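Local coordinates for 2,5-dihydroxypyridine 5,6-dioxygenase (Pseudomonas putida KT2440, PDB 7CUP), which catalyses the iron-dependent, dioxygenolytic ring cleavage of 2,5-dihydroxypyridine between carbons 5 and 6 to N-formylmaleamate, in aerobic nicotinate degradation, at residues 212-218 / 318-324; 262-267 / 299-305; 222-228 / 239-245. The contacts are given in a common frame with arbitrary orientation. Numbering follows the deposited sequence.

Contact 1: 212-218 / 318-324; sequences VGDIILP and HLDIPLR. With FE (Fe (III) ion), chain G.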
loop_
_atom_site.group_PDB
_atom_site.type_symbol
_atom_site.label_atom_id
_atom_site.label_comp_id
_atom_site.label_asym_id
_atom_site.label_seq_id
_atom_site.Cartn_x
_atom_site.Cartn_y
_atom_site.Cartn_z
ATOM N N VAL A 212 -33.405 16.772 -26.322
ATOM C CA VAL A 212 -33.299 16.894 -24.842
ATOM C C VAL A 212 -33.232 15.449 -24.338
ATOM O O VAL A 212 -34.028 14.623 -24.819
ATOM C CB VAL A 212 -34.477 17.694 -24.230
ATOM C CG1 VAL A 212 -34.445 17.684 -22.705
ATOM C CG2 VAL A 212 -34.520 19.135 -24.729
ATOM N N GLY A 213 -32.244 15.134 -23.500
ATOM C CA GLY A 213 -32.081 13.783 -22.931
ATOM C C GLY A 213 -31.113 12.918 -23.720
ATOM O O GLY A 213 -30.693 11.878 -23.184
ATOM N N ASP A 214 -30.753 13.285 -24.949
ATOM C CA ASP A 214 -29.799 12.456 -25.718
ATOM C C ASP A 214 -28.396 12.739 -25.195
ATOM O O ASP A 214 -28.227 13.694 -24.434
ATOM C CB ASP A 214 -29.976 12.636 -27.220
ATOM C CG ASP A 214 -31.225 11.936 -27.733
ATOM O OD1 ASP A 214 -31.633 10.949 -27.094
ATOM O OD2 ASP A 214 -31.776 12.378 -28.773
ATOM N N ILE A 215 -27.421 11.925 -25.583
ATOM C CA ILE A 215 -26.109 11.887 -24.874
ATOM C C ILE A 215 -24.968 12.111 -25.867
ATOM O O ILE A 215 -25.017 11.561 -26.982
ATOM C CB ILE A 215 -25.985 10.556 -24.102
ATOM C CG1 ILE A 215 -27.103 10.440 -23.065
ATOM C CG2 ILE A 215 -24.607 10.403 -23.472
ATOM C CD1 ILE A 215 -27.060 9.175 -22.228
ATOM N N ILE A 216 -23.936 12.821 -25.429
ATOM C CA ILE A 216 -22.624 12.828 -26.120
ATOM C C ILE A 216 -21.565 12.191 -25.218
ATOM O O ILE A 216 -21.439 12.632 -24.078
ATOM C CB ILE A 216 -22.220 14.232 -26.574
ATOM C CG1 ILE A 216 -23.328 14.878 -27.404
ATOM C CG2 ILE A 216 -20.915 14.119 -27.332
ATOM C CD1 ILE A 216 -23.090 16.308 -27.686
ATOM N N LEU A 217 -20.853 11.186 -25.745
ATOM C CA LEU A 217 -19.651 10.593 -25.117
ATOM C C LEU A 217 -18.433 11.078 -25.902
ATOM O O LEU A 217 -18.478 11.062 -27.121
ATOM C CB LEU A 217 -19.821 9.072 -25.168
ATOM C CG LEU A 217 -21.108 8.528 -24.554
ATOM C CD1 LEU A 217 -21.178 7.033 -24.720
ATOM C CD2 LEU A 217 -21.213 8.886 -23.077
ATOM N N PRO A 218 -17.311 11.500 -25.278
ATOM C CA PRO A 218 -17.087 11.387 -23.825
ATOM C C PRO A 218 -17.536 12.525 -22.886
ATOM O O PRO A 218 -17.111 12.498 -21.756
ATOM C CB PRO A 218 -15.550 11.326 -23.747
ATOM C CG PRO A 218 -15.112 12.242 -24.860
ATOM C CD PRO A 218 -16.127 12.042 -25.975
ATOM N N HIS A 318 -12.884 11.639 -31.383
ATOM C CA HIS A 318 -13.887 10.555 -31.459
ATOM C C HIS A 318 -15.082 10.853 -30.542
ATOM O O HIS A 318 -14.884 11.012 -29.310
ATOM C CB HIS A 318 -13.201 9.243 -31.100
ATOM C CG HIS A 318 -14.174 8.134 -30.948
ATOM N ND1 HIS A 318 -14.443 7.556 -29.733
ATOM C CD2 HIS A 318 -14.990 7.559 -31.846
ATOM C CE1 HIS A 318 -15.371 6.643 -29.880
ATOM N NE2 HIS A 318 -15.713 6.622 -31.165
ATOM N N LEU A 319 -16.292 10.882 -31.107
ATOM C CA LEU A 319 -17.562 11.003 -30.334
ATOM C C LEU A 319 -18.451 9.793 -30.604
ATOM O O LEU A 319 -18.464 9.305 -31.749
ATOM C CB LEU A 319 -18.292 12.290 -30.719
ATOM C CG LEU A 319 -17.477 13.569 -30.577
ATOM C CD1 LEU A 319 -18.307 14.756 -31.050
ATOM C CD2 LEU A 319 -16.998 13.788 -29.143
ATOM N N ASP A 320 -19.089 9.283 -29.547
ATOM C CA ASP A 320 -20.189 8.291 -29.580
ATOM C C ASP A 320 -21.428 9.012 -29.095
ATOM O O ASP A 320 -21.374 9.655 -28.010
ATOM C CB ASP A 320 -19.885 7.051 -28.743
ATOM C CG ASP A 320 -18.910 6.123 -29.440
ATOM O OD1 ASP A 320 -18.834 6.205 -30.660
ATOM O OD2 ASP A 320 -18.212 5.368 -28.753
ATOM N N ILE A 321 -22.500 8.915 -29.871
ATOM C CA ILE A 321 -23.752 9.678 -29.620
ATOM C C ILE A 321 -24.937 8.740 -29.791
ATOM O O ILE A 321 -25.316 8.438 -30.917
ATOM C CB ILE A 321 -23.845 10.882 -30.567
ATOM C CG1 ILE A 321 -22.631 11.792 -30.409
ATOM C CG2 ILE A 321 -25.159 11.604 -30.341
ATOM C CD1 ILE A 321 -22.551 12.927 -31.420
ATOM N N PRO A 322 -25.554 8.272 -28.687
ATOM C CA PRO A 322 -26.805 7.519 -28.738
ATOM C C PRO A 322 -28.047 8.422 -28.711
ATOM O O PRO A 322 -28.092 9.356 -27.949
ATOM C CB PRO A 322 -26.788 6.660 -27.467
ATOM C CG PRO A 322 -25.829 7.374 -26.517
ATOM C CD PRO A 322 -25.035 8.381 -27.314
ATOM N N LEU A 323 -29.044 8.091 -29.528
ATOM C CA LEU A 323 -30.338 8.814 -29.585
ATOM C C LEU A 323 -31.448 7.868 -29.149
ATOM O O LEU A 323 -31.393 6.668 -29.518
ATOM C CB LEU A 323 -30.567 9.317 -31.009
ATOM C CG LEU A 323 -29.422 10.104 -31.607
ATOM C CD1 LEU A 323 -29.735 10.434 -33.050
ATOM C CD2 LEU A 323 -29.152 11.369 -30.799
ATOM N N ARG A 324 -32.406 8.397 -28.387
ATOM C CA ARG A 324 -33.628 7.692 -27.944
ATOM C C ARG A 324 -34.765 7.911 -28.944
ATOM O O ARG A 324 -34.697 8.885 -29.707
ATOM C CB ARG A 324 -34.174 8.314 -26.659
ATOM C CG ARG A 324 -33.575 7.751 -25.393
ATOM C CD ARG A 324 -33.353 8.887 -24.435
ATOM N NE ARG A 324 -34.518 9.644 -23.989
ATOM C CZ ARG A 324 -34.790 10.921 -24.291
ATOM N NH1 ARG A 324 -34.053 11.647 -25.144
ATOM N NH2 ARG A 324 -35.843 11.459 -23.722
HETATM FE FE FE G . -17.258 5.390 -32.123
HETATM O O HOH W 1 -33.756 11.395 -30.056
HETATM O O HOH W 2 -29.812 8.927 -25.732
HETATM O O HOH W 3 -16.669 3.800 -30.547
HETATM O O HOH W 4 -15.449 5.206 -33.611
#
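D214, R324 and L217 lose the most surface in this antiparallel contact, 77, 67 and 63 Å². D214 and R324 hold one end. D214 OD1 accepts from the backbone N of R324 at 3.0 Å. D214 OD1 also forms a salt bridge with R324 NH1 at 3.2 Å. R324 NH1 donates to V212 O at 3.0 Å as well, so one guanidinium nitrogen ties together a carboxylate and a main-chain carbonyl. D214 OD2 bonds the backbone N of D211, and R324 NH2 forms a salt bridge with E246 of the second subunit. A CB on G213 would clash with R324 NH1. Water 2 bridges D214 OD1 and P322 O.

L217 pairs with D320 further along. L217 N donates to D320 O at 2.8 Å, and D320 N returns a bond to L217 O at 3.1 Å. This is a single antiparallel hydrogen-bonded bridge; the peptide bond before P218 is cis. Between these two places side chains pack: I215 CB meets P322 CD at 4.0 Å, and I216 CG2 lies 4.2 Å from I321 CG1. I215 O has no hydrogen-bond partner; it faces I321 CA at 3.5 Å in a CA-H...O contact. Beyond the bridge, P218 CD rests 3.7 Å from L319 CD2.

At the metal, D320 OD1 binds FE at 2.3 Å, and H318 NE2 binds FE at 2.2 Å. D320 OD2 has R293 as a salt-bridge partner, and H318 ND1 is hydrogen-bonded to T73 O. This H-x-D pair supplies two of the four protein ligands of the mononuclear non-heme iron site.

Contact 2: 262-267 / 299-305; sequences GISHIG and FLFSTGP. With FE (Fe (III) ion), chain G.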
loop_
_atom_site.group_PDB
_atom_site.type_symbol
_atom_site.label_atom_id
_atom_site.label_comp_id
_atom_site.label_asym_id
_atom_site.label_seq_id
_atom_site.Cartn_x
_atom_site.Cartn_y
_atom_site.Cartn_z
ATOM N N GLY A 262 -16.410 13.617 -39.838
ATOM C CA GLY A 262 -16.854 12.439 -40.602
ATOM C C GLY A 262 -17.717 11.503 -39.764
ATOM O O GLY A 262 -17.326 11.188 -38.633
ATOM N N ILE A 263 -18.811 10.999 -40.324
ATOM C CA ILE A 263 -19.631 9.963 -39.660
ATOM C C ILE A 263 -18.912 8.625 -39.782
ATOM O O ILE A 263 -18.497 8.233 -40.907
ATOM C CB ILE A 263 -21.049 9.903 -40.212
ATOM C CG1 ILE A 263 -21.747 11.261 -40.106
ATOM C CG2 ILE A 263 -21.834 8.821 -39.500
ATOM C CD1 ILE A 263 -21.898 11.807 -38.679
ATOM N N SER A 264 -18.738 7.969 -38.635
ATOM C CA SER A 264 -18.091 6.643 -38.506
ATOM C C SER A 264 -19.188 5.594 -38.332
ATOM O O SER A 264 -19.991 5.424 -39.246
ATOM C CB SER A 264 -17.073 6.651 -37.388
ATOM O OG SER A 264 -15.830 7.131 -37.885
ATOM N N HIS A 265 -19.237 4.887 -37.211
ATOM C CA HIS A 265 -20.103 3.695 -37.105
ATOM C C HIS A 265 -21.528 4.143 -36.792
ATOM O O HIS A 265 -21.719 5.251 -36.242
ATOM C CB HIS A 265 -19.493 2.647 -36.164
ATOM C CG HIS A 265 -19.319 3.085 -34.757
ATOM N ND1 HIS A 265 -20.356 3.054 -33.847
ATOM C CD2 HIS A 265 -18.231 3.532 -34.099
ATOM C CE1 HIS A 265 -19.922 3.483 -32.676
ATOM N NE2 HIS A 265 -18.623 3.787 -32.812
ATOM N N ILE A 266 -22.493 3.321 -37.192
ATOM C CA ILE A 266 -23.947 3.595 -37.079
ATOM C C ILE A 266 -24.556 2.252 -36.748
ATOM O O ILE A 266 -24.104 1.267 -37.331
ATOM C CB ILE A 266 -24.475 4.219 -38.392
ATOM C CG1 ILE A 266 -24.072 3.406 -39.620
ATOM C CG2 ILE A 266 -23.992 5.645 -38.535
ATOM C CD1 ILE A 266 -24.769 3.850 -40.894
ATOM N N GLY A 267 -25.457 2.182 -35.788
ATOM C CA GLY A 267 -25.971 0.878 -35.360
ATOM C C GLY A 267 -27.037 1.048 -34.314
ATOM O O GLY A 267 -27.509 2.172 -34.132
ATOM N N PHE A 299 -30.242 4.411 -31.144
ATOM C CA PHE A 299 -29.435 4.569 -32.374
ATOM C C PHE A 299 -28.110 5.185 -31.939
ATOM O O PHE A 299 -28.122 6.246 -31.302
ATOM C CB PHE A 299 -30.121 5.457 -33.410
ATOM C CG PHE A 299 -29.251 5.746 -34.598
ATOM C CD1 PHE A 299 -28.863 4.728 -35.445
ATOM C CD2 PHE A 299 -28.779 7.013 -34.837
ATOM C CE1 PHE A 299 -28.026 4.982 -36.524
ATOM C CE2 PHE A 299 -27.976 7.279 -35.931
ATOM C CZ PHE A 299 -27.581 6.256 -36.762
ATOM N N LEU A 300 -27.012 4.518 -32.253
ATOM C CA LEU A 300 -25.662 4.978 -31.874
ATOM C C LEU A 300 -24.928 5.303 -33.152
ATOM O O LEU A 300 -24.731 4.382 -33.966
ATOM C CB LEU A 300 -24.936 3.872 -31.104
ATOM C CG LEU A 300 -23.521 4.220 -30.653
ATOM C CD1 LEU A 300 -23.529 5.394 -29.672
ATOM C CD2 LEU A 300 -22.852 3.001 -30.027
ATOM N N PHE A 301 -24.503 6.544 -33.288
ATOM C CA PHE A 301 -23.537 6.909 -34.341
ATOM C C PHE A 301 -22.285 7.468 -33.688
ATOM O O PHE A 301 -22.315 7.842 -32.505
ATOM C CB PHE A 301 -24.126 7.888 -35.356
ATOM C CG PHE A 301 -24.465 9.257 -34.850
ATOM C CD1 PHE A 301 -25.601 9.463 -34.085
ATOM C CD2 PHE A 301 -23.664 10.343 -35.165
ATOM C CE1 PHE A 301 -25.920 10.732 -33.633
ATOM C CE2 PHE A 301 -23.993 11.612 -34.716
ATOM C CZ PHE A 301 -25.122 11.801 -33.955
ATOM N N SER A 302 -21.240 7.540 -34.495
ATOM C CA SER A 302 -19.903 7.975 -34.074
ATOM C C SER A 302 -19.327 8.936 -35.120
ATOM O O SER A 302 -19.855 8.978 -36.261
ATOM C CB SER A 302 -19.026 6.771 -33.840
ATOM O OG SER A 302 -17.733 7.204 -33.457
ATOM N N THR A 303 -18.285 9.670 -34.727
ATOM C CA THR A 303 -17.590 10.662 -35.576
ATOM C C THR A 303 -16.085 10.403 -35.526
ATOM O O THR A 303 -15.612 9.814 -34.529
ATOM C CB THR A 303 -17.918 12.089 -35.140
ATOM O OG1 THR A 303 -17.270 12.355 -33.891
ATOM C CG2 THR A 303 -19.410 12.326 -35.049
ATOM N N GLY A 304 -15.378 10.854 -36.563
ATOM C CA GLY A 304 -13.912 10.882 -36.631
ATOM C C GLY A 304 -13.358 9.648 -37.339
ATOM O O GLY A 304 -13.777 9.324 -38.449
ATOM N N PRO A 305 -12.408 8.930 -36.700
ATOM C CA PRO A 305 -11.572 7.952 -37.395
ATOM C C PRO A 305 -12.363 6.729 -37.872
ATOM O O PRO A 305 -13.341 6.361 -37.244
ATOM C CB PRO A 305 -10.547 7.515 -36.336
ATOM C CG PRO A 305 -11.222 7.806 -34.998
ATOM C CD PRO A 305 -12.113 9.006 -35.256
HETATM FE FE FE G . -17.258 5.390 -32.123
HETATM O O HOH W 5 -22.964 2.564 -33.611
HETATM O O HOH W 4 -15.449 5.206 -33.611
HETATM O O HOH W 3 -16.669 3.800 -30.547
#
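F299 opens the strand with its ring close to G267 O (CD1 to O 3.2 Å) and to I266 CG2, 4.0 Å from its CZ. L300 pairs with G267: L300 N donates to G267 O at 3.0 Å, and G267 N gives a weak bond to L300 O at 2.9 Å. Water 5 links L300 O to H265 ND1. F301 sits opposite I266 in a non-hydrogen-bonded pair, its CB 3.9 Å from I266 CG2. S302 N bonds weakly to H265 O, while S302 O accepts from S264 N at 2.8 Å. S302 CB makes a CH-pi contact over the H265 ring, 3.4 Å from the centroid. S302 OG also bonds L319 O. T303 pairs with I263, one residue out of step: a beta bulge at S264-H265. G304 N reaches G262 O at 2.9 Å, and P305 O accepts from S264 OG at 2.7 Å. H265 NE2 and S302 OG bind the iron at 2.2 and 2.3 Å, so the bulged antiparallel pair forms part of the non-heme iron site.

Contact 3: 222-228 / 239-245; sequences YCRERIT and IHGGFEA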
loop_
_atom_site.group_PDB
_atom_site.type_symbol
_atom_site.label_atom_id
_atom_site.label_comp_id
_atom_site.label_asym_id
_atom_site.label_seq_id
_atom_site.Cartn_x
_atom_site.Cartn_y
_atom_site.Cartn_z
ATOM N N TYR A 222 -26.446 14.637 -20.454
ATOM C CA TYR A 222 -27.776 14.633 -21.102
ATOM C C TYR A 222 -28.004 16.033 -21.678
ATOM O O TYR A 222 -27.929 17.001 -20.912
ATOM C CB TYR A 222 -28.853 14.254 -20.091
ATOM C CG TYR A 222 -28.706 12.879 -19.501
ATOM C CD1 TYR A 222 -29.203 11.766 -20.149
ATOM C CD2 TYR A 222 -28.147 12.691 -18.249
ATOM C CE1 TYR A 222 -29.157 10.505 -19.572
ATOM C CE2 TYR A 222 -28.069 11.436 -17.667
ATOM C CZ TYR A 222 -28.563 10.327 -18.334
ATOM O OH TYR A 222 -28.463 9.083 -17.759
ATOM N N CYS A 223 -28.256 16.147 -22.977
ATOM C CA CYS A 223 -28.567 17.453 -23.624
ATOM C C CYS A 223 -29.777 18.083 -22.925
ATOM O O CYS A 223 -30.771 17.379 -22.717
ATOM C CB CYS A 223 -28.846 17.274 -25.111
ATOM S SG CYS A 223 -27.359 16.780 -26.008
ATOM N N ARG A 224 -29.702 19.357 -22.572
ATOM C CA ARG A 224 -30.857 20.080 -21.981
ATOM C C ARG A 224 -31.518 20.942 -23.063
ATOM O O ARG A 224 -32.632 21.392 -22.835
ATOM C CB ARG A 224 -30.390 20.832 -20.728
ATOM C CG ARG A 224 -29.913 19.913 -19.609
ATOM C CD ARG A 224 -30.952 18.855 -19.277
ATOM N NE ARG A 224 -32.241 19.439 -18.852
ATOM C CZ ARG A 224 -32.642 19.569 -17.586
ATOM N NH1 ARG A 224 -31.880 19.149 -16.589
ATOM N NH2 ARG A 224 -33.828 20.084 -17.313
ATOM N N GLU A 225 -30.891 21.098 -24.219
ATOM C CA GLU A 225 -31.544 21.643 -25.437
ATOM C C GLU A 225 -31.036 20.843 -26.631
ATOM O O GLU A 225 -29.951 20.257 -26.554
ATOM C CB GLU A 225 -31.268 23.133 -25.683
ATOM C CG GLU A 225 -30.629 23.880 -24.526
ATOM C CD GLU A 225 -30.048 25.240 -24.907
ATOM O OE1 GLU A 225 -28.906 25.571 -24.435
ATOM O OE2 GLU A 225 -30.743 25.971 -25.678
ATOM N N ARG A 226 -31.788 20.876 -27.719
ATOM C CA ARG A 226 -31.505 20.124 -28.961
ATOM C C ARG A 226 -30.188 20.582 -29.589
ATOM O O ARG A 226 -29.824 21.759 -29.497
ATOM C CB ARG A 226 -32.673 20.313 -29.927
ATOM C CG ARG A 226 -33.956 19.696 -29.412
ATOM C CD ARG A 226 -35.039 19.702 -30.460
ATOM N NE ARG A 226 -36.114 18.835 -30.023
ATOM C CZ ARG A 226 -37.348 18.848 -30.513
ATOM N NH1 ARG A 226 -37.667 19.710 -31.465
ATOM N NH2 ARG A 226 -38.250 17.996 -30.047
ATOM N N ILE A 227 -29.478 19.642 -30.192
ATOM C CA ILE A 227 -28.404 19.949 -31.168
ATOM C C ILE A 227 -28.865 19.355 -32.486
ATOM O O ILE A 227 -29.258 18.180 -32.463
ATOM C CB ILE A 227 -27.046 19.394 -30.721
ATOM C CG1 ILE A 227 -26.671 19.908 -29.328
ATOM C CG2 ILE A 227 -25.978 19.709 -31.749
ATOM C CD1 ILE A 227 -25.460 19.223 -28.755
ATOM N N THR A 228 -28.901 20.177 -33.537
ATOM C CA THR A 228 -29.164 19.736 -34.928
ATOM C C THR A 228 -27.829 19.584 -35.667
ATOM O O THR A 228 -27.056 20.567 -35.716
ATOM C CB THR A 228 -30.073 20.732 -35.657
ATOM O OG1 THR A 228 -31.241 20.929 -34.867
ATOM C CG2 THR A 228 -30.488 20.228 -37.022
ATOM N N ILE A 239 -23.632 22.413 -37.219
ATOM C CA ILE A 239 -23.986 22.108 -35.802
ATOM C C ILE A 239 -24.710 23.323 -35.199
ATOM O O ILE A 239 -24.060 24.392 -35.014
ATOM C CB ILE A 239 -22.724 21.721 -35.015
ATOM C CG1 ILE A 239 -21.972 20.574 -35.697
ATOM C CG2 ILE A 239 -23.090 21.414 -33.569
ATOM C CD1 ILE A 239 -20.648 20.201 -35.033
ATOM N N HIS A 240 -25.994 23.160 -34.872
ATOM C CA HIS A 240 -26.902 24.258 -34.457
ATOM C C HIS A 240 -27.645 23.943 -33.156
ATOM O O HIS A 240 -28.227 22.857 -33.036
ATOM C CB HIS A 240 -27.909 24.537 -35.577
ATOM C CG HIS A 240 -27.213 24.741 -36.867
ATOM N ND1 HIS A 240 -27.370 23.874 -37.944
ATOM C CD2 HIS A 240 -26.287 25.656 -37.210
ATOM C CE1 HIS A 240 -26.594 24.284 -38.921
ATOM N NE2 HIS A 240 -25.916 25.382 -38.495
ATOM N N GLY A 241 -27.697 24.942 -32.282
ATOM C CA GLY A 241 -28.504 24.973 -31.053
ATOM C C GLY A 241 -28.121 26.197 -30.249
ATOM O O GLY A 241 -27.700 27.184 -30.864
ATOM N N GLY A 242 -28.192 26.104 -28.923
ATOM C CA GLY A 242 -27.725 27.150 -27.998
ATOM C C GLY A 242 -26.396 26.759 -27.386
ATOM O O GLY A 242 -25.367 26.863 -28.074
ATOM N N PHE A 243 -26.405 26.250 -26.157
ATOM C CA PHE A 243 -25.146 26.098 -25.390
ATOM C C PHE A 243 -24.457 24.783 -25.779
ATOM O O PHE A 243 -23.262 24.826 -26.060
ATOM C CB PHE A 243 -25.372 26.229 -23.882
ATOM C CG PHE A 243 -24.153 25.824 -23.102
ATOM C CD1 PHE A 243 -22.965 26.513 -23.267
ATOM C CD2 PHE A 243 -24.162 24.688 -22.318
ATOM C CE1 PHE A 243 -21.823 26.093 -22.605
ATOM C CE2 PHE A 243 -23.021 24.275 -21.645
ATOM C CZ PHE A 243 -21.857 24.986 -21.782
ATOM N N GLU A 244 -25.168 23.664 -25.743
ATOM C CA GLU A 244 -24.567 22.360 -26.069
ATOM C C GLU A 244 -23.862 22.488 -27.427
ATOM O O GLU A 244 -22.727 22.041 -27.522
ATOM C CB GLU A 244 -25.593 21.232 -26.075
ATOM C CG GLU A 244 -25.900 20.661 -24.696
ATOM C CD GLU A 244 -27.089 21.306 -24.024
ATOM O OE1 GLU A 244 -27.434 20.883 -22.911
ATOM O OE2 GLU A 244 -27.666 22.234 -24.630
ATOM N N ALA A 245 -24.521 23.080 -28.428
ATOM C CA ALA A 245 -23.992 23.228 -29.804
ATOM C C ALA A 245 -22.693 24.026 -29.770
ATOM O O ALA A 245 -21.723 23.625 -30.380
ATOM C CB ALA A 245 -25.021 23.885 -30.687
HETATM O O HOH W 6 -27.868 23.329 -28.069
HETATM O O HOH W 7 -30.805 22.332 -32.819
#
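E244 gives up 112 Å² here, and its bent side chain explains how. With chi1 near -83° and chi2 near 93°, between the usual wells, the carboxylate folds across to the chain at 224-225. E244 OE1 accepts from R224 N at 2.8 Å, nearly straight. E244 OE2 takes only a weak bond from E225 N at 3.4 Å.

E225 also leaves the usual rotamer wells. Its chi1 of -12° is nearly eclipsed, and in this conformation E225 OE1 lies 3.1 Å from F243 N, which donates to it at the first turn of the helix. The helix begins after G242, its N-cap residue, where a CB would collide with E225 OE2. E225 OE1 and E244 OE2 are only 3.6 Å apart. R224 of the third subunit, salt-bridged to both acids, offsets the two negative charges. The R224 of this chain reaches E225 and E244 of the second subunit in the same way.

I227, m at chi1 and t at chi2, reaches the helix start with I227 CD1 3.4 Å from E244 CB. I227 CG2 also lies 3.8 Å from I239 CG2. T228 and H240 form the antiparallel hydrogen-bonded pair: T228 N to H240 O 2.8 Å, H240 N to T228 O 2.9 Å. Water 6 joins R226 O to G242 N.

The contact closes the open end of the hairpin of strands 227-232 and 235-240, where the second strand turns into helix 243-253. On the other side of strand 227-232 runs strand 207-210, whose L210 touches C223 and I227.

In the fold
Contacts 1 and 2 share the iron. Their centres are 11 Å apart, and strands 299-303 and 319-323 are neighbours in one antiparallel sheet, joined by L323 N to F299 O at 2.7 Å. Together they bring H265, S302, H318 and D320 to the metal, and waters 3 and 4 complete the six ligands of the iron. Contact 3 is away from the site. It meets the far end of contact 1, with centres 11 Å apart, through G213 N to C223 O at 2.8 Å and C223 N to D214 O at 2.9 Å. Contacts 2 and 3 do not touch; their nearest atoms are about 8 Å apart.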